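Long-range contacts in protease Do-like 8, chloroplastic (Arabidopsis thaliana, PDB 4IC6), which probably works as a serine endopeptidase of the HtrA (Deg) family in the chloroplast thylakoid, cutting proteins with a trypsin-like protease domain that is followed by a PDZ domain: residues A[29-34]-A[153-158]; A[79-84]-A[216-221]; A[172-177]-A[191-196]; A[220-225]-A[232-237]; A[261-266]-A[320-325]. The protein carries 1 engineered substitution. All coordinates share one frame; numbering follows the deposited sequence.

Contact 1 of 5, residues A[29-34]-A[153-158]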
# COMPACT_ATOMS: atom_id res chain seq x y z
N GLY A 29 -17.66 -11.02 35.97
CA GLY A 29 -18.76 -11.93 36.24
C GLY A 29 -20.06 -11.58 35.52
O GLY A 29 -20.69 -12.45 34.91
N ARG A 30 -20.47 -10.31 35.60
CA ARG A 30 -21.68 -9.85 34.92
C ARG A 30 -21.57 -10.03 33.42
O ARG A 30 -22.50 -10.47 32.76
CB ARG A 30 -21.94 -8.36 35.16
CG ARG A 30 -22.22 -7.95 36.59
CD ARG A 30 -22.82 -6.53 36.66
NE ARG A 30 -21.91 -5.46 36.23
CZ ARG A 30 -21.93 -4.88 35.03
NH1 ARG A 30 -21.06 -3.91 34.75
NH2 ARG A 30 -22.80 -5.27 34.11
N ILE A 31 -20.43 -9.63 32.87
CA ILE A 31 -20.19 -9.70 31.44
C ILE A 31 -20.33 -11.14 30.97
O ILE A 31 -21.00 -11.41 29.97
CB ILE A 31 -18.79 -9.20 31.07
CG1 ILE A 31 -18.63 -7.73 31.44
CG2 ILE A 31 -18.54 -9.37 29.58
CD1 ILE A 31 -17.29 -7.15 31.00
N VAL A 32 -19.69 -12.06 31.68
CA VAL A 32 -19.79 -13.48 31.35
C VAL A 32 -21.24 -13.99 31.32
O VAL A 32 -21.62 -14.71 30.38
CB VAL A 32 -18.91 -14.35 32.28
CG1 VAL A 32 -19.35 -15.81 32.24
CG2 VAL A 32 -17.43 -14.21 31.87
N GLN A 33 -22.04 -13.61 32.31
CA GLN A 33 -23.42 -14.08 32.37
C GLN A 33 -24.30 -13.42 31.29
O GLN A 33 -25.10 -14.08 30.64
CB GLN A 33 -24.01 -13.88 33.77
N LEU A 34 -24.14 -12.11 31.10
CA LEU A 34 -24.86 -11.41 30.02
C LEU A 34 -24.58 -12.01 28.66
O LEU A 34 -25.49 -12.22 27.85
CB LEU A 34 -24.46 -9.95 29.97
CG LEU A 34 -25.30 -8.99 30.80
CD1 LEU A 34 -24.89 -7.56 30.46
CD2 LEU A 34 -26.79 -9.20 30.55
N GLY A 153 -19.75 6.82 27.85
CA GLY A 153 -19.07 6.28 29.01
C GLY A 153 -19.70 5.00 29.50
O GLY A 153 -19.08 4.25 30.27
N GLN A 154 -20.93 4.73 29.07
CA GLN A 154 -21.61 3.50 29.48
C GLN A 154 -20.91 2.29 28.88
O GLN A 154 -20.40 2.36 27.77
CB GLN A 154 -23.05 3.49 28.96
CG GLN A 154 -24.03 4.17 29.84
CD GLN A 154 -25.44 4.01 29.31
OE1 GLN A 154 -26.09 5.00 28.95
NE2 GLN A 154 -25.92 2.76 29.24
N GLN A 155 -20.95 1.19 29.61
CA GLN A 155 -20.36 -0.07 29.17
C GLN A 155 -21.23 -0.63 28.05
O GLN A 155 -22.47 -0.54 28.11
CB GLN A 155 -20.36 -1.07 30.33
CG GLN A 155 -19.82 -2.46 29.99
CD GLN A 155 -20.08 -3.45 31.11
OE1 GLN A 155 -21.22 -3.67 31.51
NE2 GLN A 155 -19.02 -4.03 31.65
N CYS A 156 -20.61 -1.17 27.02
CA CYS A 156 -21.36 -1.88 25.98
C CYS A 156 -20.68 -3.18 25.56
O CYS A 156 -19.45 -3.30 25.62
CB CYS A 156 -21.63 -0.99 24.77
SG CYS A 156 -20.22 -0.14 24.04
N LEU A 157 -21.49 -4.16 25.14
CA LEU A 157 -20.96 -5.43 24.66
C LEU A 157 -21.44 -5.69 23.25
O LEU A 157 -22.63 -5.60 22.96
CB LEU A 157 -21.35 -6.62 25.56
CG LEU A 157 -21.97 -6.52 26.95
CD1 LEU A 157 -22.09 -7.95 27.52
CD2 LEU A 157 -21.20 -5.63 27.92
N ALA A 158 -20.51 -6.02 22.36
CA ALA A 158 -20.83 -6.34 20.98
C ALA A 158 -20.70 -7.85 20.81
O ALA A 158 -19.61 -8.41 21.02
CB ALA A 158 -19.88 -5.59 20.04
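An N-terminal helix, 26-39, lies here against strand 155-160 of the C-terminal beta-barrel in a chymotrypsin-like protease domain. The axes of 29-34 and 155-158 approach to 10.6 Å with their directions 37° apart, so side chains alone span the gap. R30 comes first. Its CB points at the strand, and the chain bends at chi3 (-67°), which brings the guanidinium to the amide of Q155. NH1 of R30 donates to OE1 of Q155 at 3.3 Å, and NH2 adds a weak bond to the same oxygen. The oxygen lies near the guanidinium plane, yet NH1 stands above the carbonyl plane of the amide, the two planes being 48° apart. Both bonds are long, and the second is weak, so they make a loose fork rather than a tight grip. F25 of a second subunit makes a cation-pi contact with R30, while E28 of that subunit accepts from the backbone N of Q155, so the pair also belongs to an interface between subunits. I31 follows, with CG1 beside its own backbone N and an extended end; CD1 reaches the other branch of the Q155 amide, 3.6 Å from NE2. Q155 runs out straight, CG anti to its backbone N, so that one amide meets a charged partner and an apolar one. One turn on from R30, L34 crosses L157 at about a right angle, where CB of L34 sits 4.0 Å from CD1 of L157.

Contact 2 of 5, residues A[79-84]-A[216-221]; sequences VTNYHV and IGINTA
One polar side chain carries most of this contact between the two barrels of the protease domain. N81 sends its amide across with CG beside its backbone N (chi1 -72°), and ND2 donates to OG1 of T220 at 3.2 Å, the hydroxyl lying close to the amide plane. T220 OG1 in turn donates to I218 O, 2.6 Å away, while N81 ND2 also donates to D126 O; D126 is the predicted aspartate of the charge relay. On the other branch, a water donates to N81 OD1 at 2.5 Å and accepts from A221 N at 3.1 Å. OD1 also lies 3.0 Å from N219 O, two acceptors without a bond. An alanine in place of N81 would probably loosen the tie between the T220 hydroxyl and the D126 carbonyl and leave the water poorly held, disturbing the surroundings of the predicted relay aspartate. Apolar contact is thin: CG1 of V79 meets CD1 of I218 at 4.3 Å, and CG2 of I218 lies over one face of the N81 amide. H83, the predicted histidine, follows, its N bonded to D126 OD1. Helix 238-251 covers V79 and I218 through V245 and V241, while I236 of strand 233-237 packs on N81 and T220.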
# COMPACT_ATOMS: atom_id res chain seq x y z
N VAL A 79 -33.39 -9.83 12.55
CA VAL A 79 -32.88 -8.52 12.14
C VAL A 79 -31.37 -8.55 11.93
O VAL A 79 -30.64 -9.14 12.74
CB VAL A 79 -33.24 -7.42 13.16
CG1 VAL A 79 -32.55 -6.09 12.81
CG2 VAL A 79 -34.73 -7.25 13.24
N THR A 80 -30.91 -7.94 10.84
CA THR A 80 -29.47 -7.89 10.53
C THR A 80 -29.15 -6.65 9.71
O THR A 80 -30.04 -5.85 9.41
CB THR A 80 -29.04 -9.15 9.74
OG1 THR A 80 -27.61 -9.25 9.69
CG2 THR A 80 -29.60 -9.11 8.32
N ASN A 81 -27.88 -6.47 9.34
CA ASN A 81 -27.53 -5.43 8.37
C ASN A 81 -27.96 -5.82 6.96
O ASN A 81 -27.93 -7.00 6.57
CB ASN A 81 -26.03 -5.16 8.34
CG ASN A 81 -25.52 -4.44 9.57
OD1 ASN A 81 -24.56 -4.87 10.20
ND2 ASN A 81 -26.16 -3.32 9.90
N TYR A 82 -28.36 -4.81 6.19
CA TYR A 82 -28.57 -4.93 4.77
C TYR A 82 -27.29 -5.54 4.19
O TYR A 82 -27.33 -6.45 3.38
CB TYR A 82 -28.86 -3.54 4.18
CG TYR A 82 -29.16 -3.49 2.69
CD1 TYR A 82 -30.44 -3.16 2.23
CD2 TYR A 82 -28.17 -3.70 1.74
CE1 TYR A 82 -30.72 -3.09 0.87
CE2 TYR A 82 -28.44 -3.62 0.38
CZ TYR A 82 -29.72 -3.32 -0.04
OH TYR A 82 -30.00 -3.25 -1.39
N HIS A 83 -26.15 -5.04 4.65
CA HIS A 83 -24.86 -5.49 4.13
C HIS A 83 -24.52 -6.97 4.33
O HIS A 83 -23.81 -7.54 3.52
CB HIS A 83 -23.70 -4.63 4.67
CG HIS A 83 -22.38 -4.93 4.03
ND1 HIS A 83 -21.37 -5.61 4.69
CD2 HIS A 83 -21.92 -4.68 2.79
CE1 HIS A 83 -20.34 -5.75 3.87
NE2 HIS A 83 -20.64 -5.19 2.71
N VAL A 84 -25.00 -7.61 5.40
CA VAL A 84 -24.63 -9.01 5.58
C VAL A 84 -25.26 -9.91 4.50
O VAL A 84 -24.70 -10.95 4.14
CB VAL A 84 -24.89 -9.59 7.00
CG1 VAL A 84 -24.37 -8.64 8.09
CG2 VAL A 84 -26.34 -9.95 7.20
N ILE A 216 -29.06 -1.90 22.40
CA ILE A 216 -28.99 -0.47 22.17
C ILE A 216 -28.58 -0.14 20.73
O ILE A 216 -28.66 1.00 20.30
CB ILE A 216 -28.06 0.24 23.18
CG1 ILE A 216 -26.71 -0.48 23.24
CG2 ILE A 216 -28.75 0.28 24.55
CD1 ILE A 216 -25.60 0.34 23.83
N GLY A 217 -28.15 -1.16 19.98
CA GLY A 217 -27.83 -0.93 18.58
C GLY A 217 -27.51 -2.21 17.84
O GLY A 217 -27.44 -3.28 18.44
N ILE A 218 -27.33 -2.10 16.53
CA ILE A 218 -26.82 -3.21 15.70
C ILE A 218 -25.41 -2.88 15.20
O ILE A 218 -25.22 -1.92 14.44
CB ILE A 218 -27.70 -3.44 14.47
CG1 ILE A 218 -29.11 -3.88 14.89
CG2 ILE A 218 -27.06 -4.50 13.55
CD1 ILE A 218 -29.20 -5.30 15.44
N ASN A 219 -24.43 -3.69 15.62
CA ASN A 219 -23.04 -3.57 15.16
C ASN A 219 -22.97 -3.46 13.63
O ASN A 219 -23.46 -4.35 12.91
CB ASN A 219 -22.19 -4.77 15.62
CG ASN A 219 -22.40 -5.11 17.08
OD1 ASN A 219 -22.54 -4.23 17.91
ND2 ASN A 219 -22.41 -6.40 17.40
N THR A 220 -22.34 -2.40 13.14
CA THR A 220 -22.38 -2.15 11.71
C THR A 220 -21.01 -1.92 11.08
O THR A 220 -20.29 -0.99 11.44
CB THR A 220 -23.35 -0.98 11.40
OG1 THR A 220 -24.65 -1.34 11.92
CG2 THR A 220 -23.42 -0.70 9.91
N ALA A 221 -20.68 -2.78 10.10
CA ALA A 221 -19.39 -2.69 9.43
C ALA A 221 -19.29 -1.38 8.64
O ALA A 221 -20.27 -0.94 8.04
CB ALA A 221 -19.19 -3.87 8.51
O HOH W 1 -22.58 -4.77 8.71

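Contact 3 of 5, residues A[172-177]-A[191-196]; sequences GVISGL and GGIQTD
G192 opens the pairing of 191-196 with 172-177 by bringing its carbonyl O near the backbone of L177. At I193 the side chain does the work: CG2, anti to the backbone N, meets CD1 of I174 at 3.8 Å, and CG1 lies next to CD1 of L177. Q194 is gripped most. Its N donates to G176 O at 2.8 Å, and its carbonyl O takes two donors, S175 N at 2.7 Å and G176 N at 3.1 Å, both from above the carbonyl plane. The side chain runs out straight, CG anti to N (chi1 -171°), and NE2 donates to S175 OG at 2.8 Å with the hydroxyl in the amide plane. S175 OG is also bonded to L169 O of a second subunit, so this amide backs a residue of an intersubunit interface. An alanine at Q194 would probably leave the S175 hydroxyl less firmly placed for that intersubunit bond. T195 OG1, whose position is less certain, donates to V173 O at 2.9 Å. D196 takes the crowded chi1 (72°), between its N and carbonyl carbon, which carries OD1 back to V173 N at 2.8 Å, while D196 N donates to V173 O. OD2 of D196 bonds V171 N of the second subunit. A CB on G172 would clash with D196 OD1, so the carboxylate fits only against a glycine. With S175 and G176 both facing Q194, the pair forms a classic beta bulge between antiparallel strands of the C-terminal barrel of a chymotrypsin-like protease.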
# COMPACT_ATOMS: atom_id res chain seq x y z
N GLY A 172 -16.40 -2.46 25.27
CA GLY A 172 -15.83 -1.15 25.51
C GLY A 172 -16.88 -0.22 26.08
O GLY A 172 -17.78 -0.65 26.82
N VAL A 173 -16.76 1.05 25.77
CA VAL A 173 -17.74 2.02 26.22
C VAL A 173 -18.42 2.69 25.05
O VAL A 173 -17.92 2.67 23.93
CB VAL A 173 -17.09 3.13 27.07
CG1 VAL A 173 -16.45 2.52 28.31
CG2 VAL A 173 -16.06 3.89 26.23
N ILE A 174 -19.56 3.32 25.34
CA ILE A 174 -20.12 4.26 24.39
C ILE A 174 -19.14 5.44 24.28
O ILE A 174 -18.84 6.11 25.28
CB ILE A 174 -21.50 4.76 24.85
CG1 ILE A 174 -22.47 3.59 25.01
CG2 ILE A 174 -22.05 5.78 23.87
CD1 ILE A 174 -22.57 2.68 23.77
N SER A 175 -18.66 5.68 23.07
CA SER A 175 -17.56 6.62 22.81
C SER A 175 -18.08 7.93 22.24
O SER A 175 -17.48 8.98 22.44
CB SER A 175 -16.59 6.01 21.79
OG SER A 175 -15.68 6.99 21.29
N GLY A 176 -19.22 7.87 21.57
CA GLY A 176 -19.80 9.05 20.95
C GLY A 176 -21.23 8.80 20.52
O GLY A 176 -21.66 7.65 20.38
N LEU A 177 -21.99 9.87 20.33
CA LEU A 177 -23.39 9.68 19.98
C LEU A 177 -23.69 10.52 18.76
O LEU A 177 -23.01 11.51 18.50
CB LEU A 177 -24.29 10.08 21.16
CG LEU A 177 -24.88 9.08 22.16
CD1 LEU A 177 -24.52 7.61 21.86
CD2 LEU A 177 -24.58 9.48 23.60
N GLY A 191 -26.95 9.66 12.91
CA GLY A 191 -27.51 9.34 14.21
C GLY A 191 -26.94 8.07 14.84
O GLY A 191 -27.52 7.50 15.79
N GLY A 192 -25.79 7.64 14.36
CA GLY A 192 -25.22 6.40 14.87
C GLY A 192 -24.54 6.48 16.23
O GLY A 192 -24.20 7.57 16.72
N ILE A 193 -24.35 5.32 16.85
CA ILE A 193 -23.61 5.23 18.09
C ILE A 193 -22.16 4.91 17.78
O ILE A 193 -21.88 4.04 16.96
CB ILE A 193 -24.16 4.10 18.97
CG1 ILE A 193 -25.60 4.39 19.38
CG2 ILE A 193 -23.26 3.86 20.18
CD1 ILE A 193 -26.32 3.13 19.95
N GLN A 194 -21.23 5.61 18.44
CA GLN A 194 -19.82 5.23 18.37
C GLN A 194 -19.40 4.49 19.64
O GLN A 194 -19.71 4.92 20.75
CB GLN A 194 -18.91 6.46 18.15
CG GLN A 194 -17.46 6.11 17.84
CD GLN A 194 -16.63 7.37 17.59
OE1 GLN A 194 -16.62 7.91 16.49
NE2 GLN A 194 -15.93 7.83 18.62
N THR A 195 -18.66 3.39 19.49
CA THR A 195 -18.17 2.67 20.67
C THR A 195 -16.70 2.36 20.47
O THR A 195 -16.23 2.33 19.33
CB THR A 195 -18.93 1.32 20.87
OG1 THR A 195 -18.37 0.59 21.98
CG2 THR A 195 -18.82 0.48 19.63
N ASP A 196 -15.96 2.15 21.56
CA ASP A 196 -14.60 1.67 21.43
C ASP A 196 -14.48 0.16 21.64
O ASP A 196 -13.37 -0.37 21.67
CB ASP A 196 -13.56 2.50 22.22
CG ASP A 196 -13.62 2.30 23.74
OD1 ASP A 196 -14.47 1.53 24.24
OD2 ASP A 196 -12.78 2.94 24.46

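Contact 4 of 5, residues A[220-225]-A[232-237]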
# COMPACT_ATOMS: atom_id res chain seq x y z
N THR A 220 -22.34 -2.40 13.14
CA THR A 220 -22.38 -2.15 11.71
C THR A 220 -21.01 -1.92 11.08
O THR A 220 -20.29 -0.99 11.44
CB THR A 220 -23.35 -0.98 11.40
OG1 THR A 220 -24.65 -1.34 11.92
CG2 THR A 220 -23.42 -0.70 9.91
N ALA A 221 -20.68 -2.78 10.10
CA ALA A 221 -19.39 -2.69 9.43
C ALA A 221 -19.29 -1.38 8.64
O ALA A 221 -20.27 -0.94 8.04
CB ALA A 221 -19.19 -3.87 8.51
N ILE A 222 -18.11 -0.77 8.64
CA ILE A 222 -17.91 0.50 7.94
C ILE A 222 -16.70 0.45 7.02
O ILE A 222 -15.89 -0.47 7.09
CB ILE A 222 -17.67 1.68 8.90
CG1 ILE A 222 -16.46 1.38 9.78
CG2 ILE A 222 -18.90 1.97 9.76
CD1 ILE A 222 -15.85 2.63 10.42
N PHE A 223 -16.58 1.45 6.15
CA PHE A 223 -15.34 1.71 5.42
C PHE A 223 -14.80 3.07 5.92
O PHE A 223 -15.56 4.02 6.00
CB PHE A 223 -15.61 1.82 3.93
CG PHE A 223 -15.87 0.49 3.24
CD1 PHE A 223 -15.11 -0.63 3.54
CD2 PHE A 223 -16.87 0.38 2.28
CE1 PHE A 223 -15.35 -1.85 2.89
CE2 PHE A 223 -17.11 -0.83 1.63
CZ PHE A 223 -16.35 -1.94 1.94
N THR A 224 -13.51 3.16 6.24
CA THR A 224 -12.91 4.48 6.55
C THR A 224 -12.27 5.09 5.30
O THR A 224 -12.01 4.38 4.33
CB THR A 224 -11.86 4.42 7.68
OG1 THR A 224 -10.84 3.49 7.32
CG2 THR A 224 -12.51 3.96 8.97
N GLN A 225 -11.99 6.39 5.33
CA GLN A 225 -11.37 7.01 4.16
C GLN A 225 -9.92 6.52 3.98
O GLN A 225 -9.48 6.27 2.86
CB GLN A 225 -11.42 8.54 4.22
CG GLN A 225 -11.26 9.22 2.86
CD GLN A 225 -11.16 10.74 2.96
OE1 GLN A 225 -11.45 11.32 4.01
NE2 GLN A 225 -10.72 11.38 1.88
N VAL A 232 -12.28 2.88 16.91
CA VAL A 232 -13.69 2.90 17.32
C VAL A 232 -14.59 2.26 16.25
O VAL A 232 -14.23 2.20 15.08
CB VAL A 232 -14.19 4.33 17.66
CG1 VAL A 232 -13.34 4.93 18.82
CG2 VAL A 232 -14.11 5.20 16.44
N GLY A 233 -15.75 1.77 16.68
CA GLY A 233 -16.68 1.13 15.77
C GLY A 233 -18.03 1.79 15.93
O GLY A 233 -18.17 2.71 16.71
N PHE A 234 -19.03 1.29 15.19
CA PHE A 234 -20.34 1.93 15.11
C PHE A 234 -21.48 0.93 15.15
O PHE A 234 -21.32 -0.21 14.73
CB PHE A 234 -20.44 2.76 13.83
CG PHE A 234 -19.42 3.86 13.77
CD1 PHE A 234 -19.71 5.12 14.28
CD2 PHE A 234 -18.16 3.60 13.27
CE1 PHE A 234 -18.73 6.13 14.28
CE2 PHE A 234 -17.18 4.59 13.27
CZ PHE A 234 -17.47 5.85 13.77
N ALA A 235 -22.63 1.39 15.64
CA ALA A 235 -23.88 0.62 15.61
C ALA A 235 -25.07 1.52 15.29
O ALA A 235 -25.12 2.68 15.72
CB ALA A 235 -24.12 -0.10 16.96
N ILE A 236 -26.02 0.99 14.53
CA ILE A 236 -27.28 1.68 14.31
C ILE A 236 -28.07 1.70 15.62
O ILE A 236 -28.26 0.66 16.25
CB ILE A 236 -28.07 0.93 13.24
CG1 ILE A 236 -27.17 0.69 12.02
CG2 ILE A 236 -29.32 1.71 12.83
CD1 ILE A 236 -27.70 -0.41 11.05
N PRO A 237 -28.54 2.88 16.04
CA PRO A 237 -29.21 2.94 17.34
C PRO A 237 -30.53 2.15 17.36
O PRO A 237 -31.24 2.14 16.37
CB PRO A 237 -29.47 4.44 17.55
CG PRO A 237 -29.48 5.02 16.19
CD PRO A 237 -28.54 4.17 15.34
O HOH W 2 -18.04 -0.07 12.90
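A single direct backbone bond closes the pairing, T220 N to F234 O at 2.9 Å, with the N-H lying in the plane of the carbonyl and the bond nearly straight at 162°. Beyond it the chain of 220-225 peels off, and a water takes over: it donates to T220 O at 2.8 Å and accepts from F234 N at 2.8 Å, standing where a second direct bond of an antiparallel pair would be. The side chain of T220 keeps its hydroxyl beside its own backbone N (chi1 -58°). There OG1, already bonded to I218 O, is pressed against I236, 3.2 Å from CG1 and 3.3 Å from CD1. I236 holds CG1 beside its backbone N, so its end lies against the threonine hydroxyl. Strand 233-237 lies between 192-195 and 215-219 in the C-terminal barrel of this chymotrypsin-like domain, and 220-225 is the start of the loop leaving 215-219, beside D126 of the predicted charge relay, whose side chain touches T220. Further along the loop, I222 takes the crowded rotamer, CG1 between backbone N and carbonyl carbon (chi1 58°), and this lays CD1 over toward F234. CD1 of I222 comes to 3.7 Å from CE2 of F234, and CG2 of I222 lies 3.9 Å from CD2 of F234. The two side chains cross at about a right angle, and two methyls of the isoleucine touch CD2 and CE2. I181 of strand 179-182 packs against both I222 and F234, and Q194 of strand 192-195 also touches the phenylalanine.

Contact 5 of 5, residues A[261-266]-A[320-325]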
# COMPACT_ATOMS: atom_id res chain seq x y z
N ILE A 261 -31.79 17.17 -1.80
CA ILE A 261 -30.73 18.16 -1.75
C ILE A 261 -29.55 17.51 -1.06
O ILE A 261 -29.69 16.43 -0.49
CB ILE A 261 -31.11 19.42 -0.94
CG1 ILE A 261 -31.76 19.02 0.39
CG2 ILE A 261 -32.01 20.34 -1.73
CD1 ILE A 261 -32.07 20.19 1.30
N GLU A 262 -28.39 18.15 -1.11
CA GLU A 262 -27.22 17.65 -0.40
C GLU A 262 -26.97 18.52 0.83
O GLU A 262 -26.82 19.74 0.71
CB GLU A 262 -25.98 17.64 -1.31
CG GLU A 262 -24.92 16.62 -0.90
CD GLU A 262 -23.49 17.12 -1.12
OE1 GLU A 262 -23.27 17.93 -2.06
OE2 GLU A 262 -22.59 16.71 -0.35
N LEU A 263 -26.94 17.91 2.00
CA LEU A 263 -26.70 18.64 3.25
C LEU A 263 -25.31 18.31 3.77
O LEU A 263 -24.83 17.17 3.63
CB LEU A 263 -27.77 18.28 4.29
CG LEU A 263 -29.22 18.61 3.88
CD1 LEU A 263 -30.22 17.94 4.81
CD2 LEU A 263 -29.45 20.11 3.86
N ALA A 264 -24.66 19.30 4.38
CA ALA A 264 -23.31 19.12 4.89
C ALA A 264 -23.29 18.21 6.10
O ALA A 264 -24.12 18.35 7.00
CB ALA A 264 -22.68 20.49 5.25
N PRO A 265 -22.35 17.27 6.13
CA PRO A 265 -22.15 16.49 7.35
C PRO A 265 -21.81 17.45 8.51
O PRO A 265 -21.26 18.53 8.25
CB PRO A 265 -20.94 15.62 7.00
CG PRO A 265 -20.95 15.52 5.51
CD PRO A 265 -21.49 16.83 5.02
N ASP A 266 -22.17 17.09 9.74
CA ASP A 266 -21.97 17.98 10.89
C ASP A 266 -20.54 18.51 11.03
O ASP A 266 -20.33 19.69 11.34
CB ASP A 266 -22.38 17.28 12.18
CG ASP A 266 -23.83 17.49 12.53
OD1 ASP A 266 -24.65 17.68 11.59
OD2 ASP A 266 -24.16 17.48 13.73
N LYS A 320 -31.63 21.35 14.78
CA LYS A 320 -30.29 21.55 15.34
C LYS A 320 -29.19 21.25 14.32
O LYS A 320 -28.19 21.97 14.23
CB LYS A 320 -30.09 20.70 16.58
N ASN A 321 -29.39 20.17 13.55
CA ASN A 321 -28.39 19.72 12.59
C ASN A 321 -29.02 18.87 11.50
O ASN A 321 -30.24 18.72 11.44
CB ASN A 321 -27.32 18.91 13.30
CG ASN A 321 -27.90 17.80 14.14
OD1 ASN A 321 -28.81 17.09 13.70
ND2 ASN A 321 -27.38 17.64 15.36
N LYS A 322 -28.17 18.28 10.67
CA LYS A 322 -28.61 17.47 9.54
C LYS A 322 -29.43 16.25 9.95
O LYS A 322 -30.48 15.96 9.36
CB LYS A 322 -27.39 17.02 8.75
CG LYS A 322 -27.68 15.96 7.74
CD LYS A 322 -26.48 15.78 6.83
CE LYS A 322 -26.69 14.64 5.87
NZ LYS A 322 -25.56 14.52 4.92
N ALA A 323 -28.93 15.53 10.96
CA ALA A 323 -29.55 14.30 11.44
C ALA A 323 -30.96 14.58 11.90
O ALA A 323 -31.89 13.80 11.63
CB ALA A 323 -28.73 13.70 12.58
N GLU A 324 -31.12 15.69 12.60
CA GLU A 324 -32.41 16.09 13.11
C GLU A 324 -33.39 16.48 12.01
O GLU A 324 -34.57 16.14 12.09
CB GLU A 324 -32.27 17.22 14.13
CG GLU A 324 -31.64 16.75 15.44
CD GLU A 324 -32.43 15.62 16.07
OE1 GLU A 324 -33.68 15.73 16.13
OE2 GLU A 324 -31.83 14.60 16.49
N LEU A 325 -32.91 17.18 10.99
CA LEU A 325 -33.77 17.52 9.86
C LEU A 325 -34.32 16.23 9.23
O LEU A 325 -35.54 16.07 9.04
CB LEU A 325 -33.01 18.35 8.81
CG LEU A 325 -33.74 18.68 7.50
CD1 LEU A 325 -35.00 19.52 7.73
CD2 LEU A 325 -32.81 19.41 6.55
O HOH W 3 -27.52 14.97 2.34
O HOH W 4 -24.90 18.70 16.05
O HOH W 5 -25.86 14.54 11.24
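K322, fully stretched out from the first turn of helix 322-329, lies along the backbone of 263-264 in the PDZ domain. Its CG is anti to its own backbone N (chi1 168°), and every later torsion is near 180°, so the aliphatic chain runs straight past L263 with CD 3.8 Å from CB of L263. At the tip NZ donates to L263 O at 3.0 Å, arriving from well above the carbonyl plane. A water that accepts from L263 N also takes a weak bond from NZ. The nearest carboxylate, E262, has its OE2 6.4 Å from NZ of K322, so any attraction between the two would act only at a distance. L263 and L325, one turn further along the helix, cross at about a right angle and meet tip to tip: CD1 of L263 and CD2 of L325 are just 3.4 Å apart, tighter than usual for two carbons. D266 and N321 cross obliquely, with carboxylate and amide planes 57° apart. The carboxylate lies over CB of N321, 3.4 Å from OD1 of D266, and a water joins D266 OD2 to N321 ND2. N321 is the N-cap of the helix: with chi1 in the crowded position (53°), its OD1 accepts from E324 N at 2.9 Å, nearly along the C=O axis. The negative charge of D266 so close to the start of the helix probably suits the helix dipole. Around them, the short, weakly bonded strand 262-263 pairs with 278-282, P265 precedes helix 266-271, and L325 continues inward onto A278 of 278-282 and I311 and V314 of 310-314.

From the N terminus, contact 1 closes the first long loop, bringing helix 26-39 to strand 155-160 and so fastening the N-terminal helix to the C-terminal barrel. Contact 2 opens inside that loop and closes beyond it, so the two cross; it joins the two barrels next to the predicted catalytic residues. Contact 3, nested within the loop of contact 2, closes the 13-residue link 178-190 between neighbouring strands of the second barrel. Contact 4 begins where contact 2 ends, sharing T220 and A221, closes the short loop 226-231 and borders contact 3 through strands 192-195 and 233-237. Contact 5 comes last, in series, closing a 53-residue loop within the PDZ domain, its centre about 33 Å from that of contact 1.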